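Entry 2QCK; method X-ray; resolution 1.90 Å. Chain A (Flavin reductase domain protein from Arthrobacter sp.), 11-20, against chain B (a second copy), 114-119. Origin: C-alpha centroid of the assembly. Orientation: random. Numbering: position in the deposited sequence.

Chain A 11-20: GTFKEMFRRH
Chain B, residues 114-119: VAGWLI

Residues 11-18 of chain A form the last turns of a helix that begins earlier in the chain, and residues 116-119 of chain B open a strand that continues beyond the stretch. The helix axis passes the strand axis at 8.9 Å, with 129° between their N-to-C directions, so the two run obliquely and more antiparallel than parallel. The register follows from the nearest CA pairs: Phe13(A) CA to Leu118(B) CA at 7.3 Å, Met16(A) CA to Gly116(B) CA at 6.4 Å, and Arg19(A) CA to Ala115(B) CA at 7.4 Å. Steps of three residues keep one face of the helix against the descending chain B numbers.

Phi/psi values from -66/-54 at Gly11(A) to -62/-34 at Arg18(A) are helical, and i to i+4 bonds confirm them, from Glu15(A) N to Gly11(A) O at 2.7 Å through Arg19(A) N to Glu15(A) O at 3.1 Å. Arg19(A), at -87/0, and His20(A), at -106/117, leave the helix. In chain B, Ala115(B) sits at -67/-27 and Gly116(B) at 160/170, after which Trp117(B) and Leu118(B) are extended at -139/162 and -131/147.

Leu118(B) points toward the helix with chi1 m (-55°) and chi2 t (178°), and this rotamer brings both methyls into contact. Leu118(B) CD1 lies 3.6 Å from Phe13(A) CD1 and 4.0 Å from Phe17(A) CE2, and Leu118(B) CD2 lies 3.8 Å from Met16(A) CG and 4.0 Å from Thr12(A) CG2. These contacts are apolar packing. Phe13(A) leaves its backbone sideways with chi1 t (175°) and chi2 82°. Phe17(A) has its CA-to-CB bond directed away, yet chi1 m (-81°) and chi2 -78° bring the ring's end back to the leucine. Thr12(A) is m (-64°). Trp117(B), chi1 p (53°) and chi2 -96°, points away, in keeping with strand alternation, Leu118(B) pointing toward the helix.

Met16(A), a selenomethionine, is m throughout (-73°, -35°, -58°), and this folded chain lays its end against the chain B backbone: Met16(A) CE is 3.3 Å from Gly116(B) CA, 3.5 Å from Ala115(B) C and 4.2 Å from Ala115(B) CB. The absence of a side chain at Gly116(B) makes room, since an ideal CB there would lie 2.2 Å from Met16(A) SE, a clash.

Arg19(A) supplies the polar contact. With chi1 m (-64°), chi2 t (-170°), chi3 t (-176°) and chi4 -168°, its extended chain carries Arg19(A) NH1 to 2.8 Å from Ala115(B) O, a weak hydrogen bond because the N-H...O angle is only 120°. Glu15(A), t, p and 8° in chi1 to chi3, braces this arginine through a salt bridge, Arg19(A) NE to Glu15(A) OE2 at 2.9 Å. The same carboxylate binds Arg18(A), whose t, t, p rotamer, with chi4 72°, places Arg18(A) NE 2.7 Å from Glu15(A) OE1 and Arg18(A) NH2 2.8 Å from Glu15(A) OE2. Glu15(A) thus helps position Arg19(A) while remaining out of reach of chain B itself. The contact buries 334 Å² in all.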

# COMPACT_ATOMS: atom_id res chain seq x y z
N GLY A 11 5.16 5.49 19.29
CA GLY A 11 5.91 4.25 19.16
C GLY A 11 5.10 3.11 18.60
O GLY A 11 5.52 2.54 17.62
N THR A 12 3.96 2.80 19.19
CA THR A 12 3.12 1.68 18.73
C THR A 12 2.75 1.82 17.24
O THR A 12 2.92 0.87 16.48
CB THR A 12 1.83 1.50 19.59
OG1 THR A 12 2.19 1.14 20.92
CG2 THR A 12 0.94 0.39 19.06
N PHE A 13 2.28 2.99 16.83
CA PHE A 13 1.99 3.26 15.42
C PHE A 13 3.27 3.08 14.55
O PHE A 13 3.25 2.36 13.55
CB PHE A 13 1.37 4.66 15.27
CG PHE A 13 1.13 5.08 13.86
CD1 PHE A 13 0.01 4.66 13.17
CD2 PHE A 13 2.03 5.91 13.21
CE1 PHE A 13 -0.20 5.06 11.84
CE2 PHE A 13 1.82 6.30 11.89
CZ PHE A 13 0.71 5.87 11.22
N LYS A 14 4.38 3.70 14.92
CA LYS A 14 5.61 3.55 14.09
C LYS A 14 6.05 2.08 14.05
O LYS A 14 6.47 1.57 13.01
CB LYS A 14 6.78 4.44 14.58
CG LYS A 14 7.04 5.70 13.71
N GLU A 15 5.94 1.40 15.18
CA GLU A 15 6.25 -0.02 15.28
C GLU A 15 5.37 -0.87 14.38
O GLU A 15 5.88 -1.63 13.59
CB GLU A 15 6.13 -0.47 16.76
CG GLU A 15 6.41 -1.95 17.09
CD GLU A 15 7.77 -2.46 16.58
OE1 GLU A 15 8.61 -1.66 16.08
OE2 GLU A 15 7.97 -3.69 16.66
N MSE A 16 4.05 -0.74 14.48
CA MSE A 16 3.15 -1.57 13.67
C MSE A 16 3.43 -1.41 12.18
O MSE A 16 3.33 -2.39 11.45
CB MSE A 16 1.67 -1.31 13.99
CG MSE A 16 1.16 -1.85 15.31
SE MSE A 16 2.01 -3.58 15.84
CE MSE A 16 1.45 -4.61 14.22
N PHE A 17 3.79 -0.22 11.70
CA PHE A 17 4.14 -0.07 10.27
C PHE A 17 5.55 -0.54 9.93
O PHE A 17 5.85 -0.79 8.75
CB PHE A 17 3.85 1.36 9.68
CG PHE A 17 2.43 1.53 9.33
CD1 PHE A 17 1.94 0.98 8.16
CD2 PHE A 17 1.55 2.08 10.24
CE1 PHE A 17 0.61 1.03 7.89
CE2 PHE A 17 0.20 2.14 9.97
CZ PHE A 17 -0.27 1.61 8.79
N ARG A 18 6.42 -0.63 10.95
CA ARG A 18 7.68 -1.37 10.81
C ARG A 18 7.41 -2.84 10.53
O ARG A 18 8.14 -3.48 9.82
CB ARG A 18 8.51 -1.27 12.10
CG ARG A 18 9.96 -1.77 11.96
CD ARG A 18 10.72 -1.94 13.29
NE ARG A 18 10.13 -2.93 14.19
CZ ARG A 18 10.17 -4.25 14.00
NH1 ARG A 18 10.81 -4.78 12.96
NH2 ARG A 18 9.58 -5.06 14.86
N ARG A 19 6.33 -3.36 11.09
CA ARG A 19 5.98 -4.76 10.94
C ARG A 19 5.13 -5.06 9.72
O ARG A 19 4.73 -6.22 9.49
CB ARG A 19 5.22 -5.22 12.18
CG ARG A 19 6.05 -5.19 13.47
CD ARG A 19 5.30 -5.89 14.58
NE ARG A 19 6.06 -5.76 15.81
CZ ARG A 19 5.82 -6.43 16.92
NH1 ARG A 19 4.84 -7.32 17.00
NH2 ARG A 19 6.60 -6.21 17.98
N HIS A 20 4.82 -4.04 8.94
CA HIS A 20 3.96 -4.19 7.79
C HIS A 20 4.87 -4.11 6.57
O HIS A 20 5.49 -3.08 6.34
CB HIS A 20 2.94 -3.05 7.82
CG HIS A 20 1.88 -3.16 6.78
ND1 HIS A 20 0.97 -4.21 6.76
CD2 HIS A 20 1.56 -2.36 5.74
CE1 HIS A 20 0.14 -4.04 5.74
NE2 HIS A 20 0.47 -2.93 5.11
N VAL B 114 -2.37 -11.74 16.41
CA VAL B 114 -1.85 -11.06 15.20
C VAL B 114 -0.54 -10.37 15.58
O VAL B 114 -0.17 -10.35 16.77
CB VAL B 114 -2.86 -10.05 14.56
CG1 VAL B 114 -4.11 -10.77 14.06
CG2 VAL B 114 -3.24 -8.95 15.49
N ALA B 115 0.14 -9.79 14.60
CA ALA B 115 1.41 -9.07 14.84
C ALA B 115 1.22 -7.80 15.68
O ALA B 115 2.13 -7.33 16.38
CB ALA B 115 2.09 -8.73 13.53
N GLY B 116 0.01 -7.24 15.59
CA GLY B 116 -0.44 -6.14 16.40
C GLY B 116 -1.60 -5.51 15.70
O GLY B 116 -1.92 -5.86 14.56
N TRP B 117 -2.26 -4.61 16.40
CA TRP B 117 -3.38 -3.85 15.84
C TRP B 117 -3.38 -2.37 16.23
O TRP B 117 -2.75 -1.96 17.22
CB TRP B 117 -4.71 -4.49 16.24
CG TRP B 117 -4.86 -4.69 17.72
CD1 TRP B 117 -4.59 -5.83 18.41
CD2 TRP B 117 -5.31 -3.74 18.68
NE1 TRP B 117 -4.84 -5.65 19.75
CE2 TRP B 117 -5.29 -4.37 19.94
CE3 TRP B 117 -5.74 -2.42 18.60
CZ2 TRP B 117 -5.66 -3.72 21.10
CZ3 TRP B 117 -6.09 -1.77 19.75
CH2 TRP B 117 -6.07 -2.43 20.99
N LEU B 118 -4.14 -1.60 15.46
CA LEU B 118 -4.40 -0.20 15.75
C LEU B 118 -5.90 0.03 15.64
O LEU B 118 -6.56 -0.62 14.81
CB LEU B 118 -3.67 0.69 14.73
CG LEU B 118 -2.16 0.52 14.56
CD1 LEU B 118 -1.63 1.43 13.48
CD2 LEU B 118 -1.47 0.78 15.87
N ILE B 119 -6.43 0.93 16.46
CA ILE B 119 -7.83 1.37 16.36
C ILE B 119 -7.83 2.83 15.89
O ILE B 119 -7.06 3.67 16.35
CB ILE B 119 -8.62 1.17 17.69
CG1 ILE B 119 -8.91 -0.32 17.89
CG2 ILE B 119 -9.96 1.94 17.69
CD1 ILE B 119 -9.62 -0.68 19.16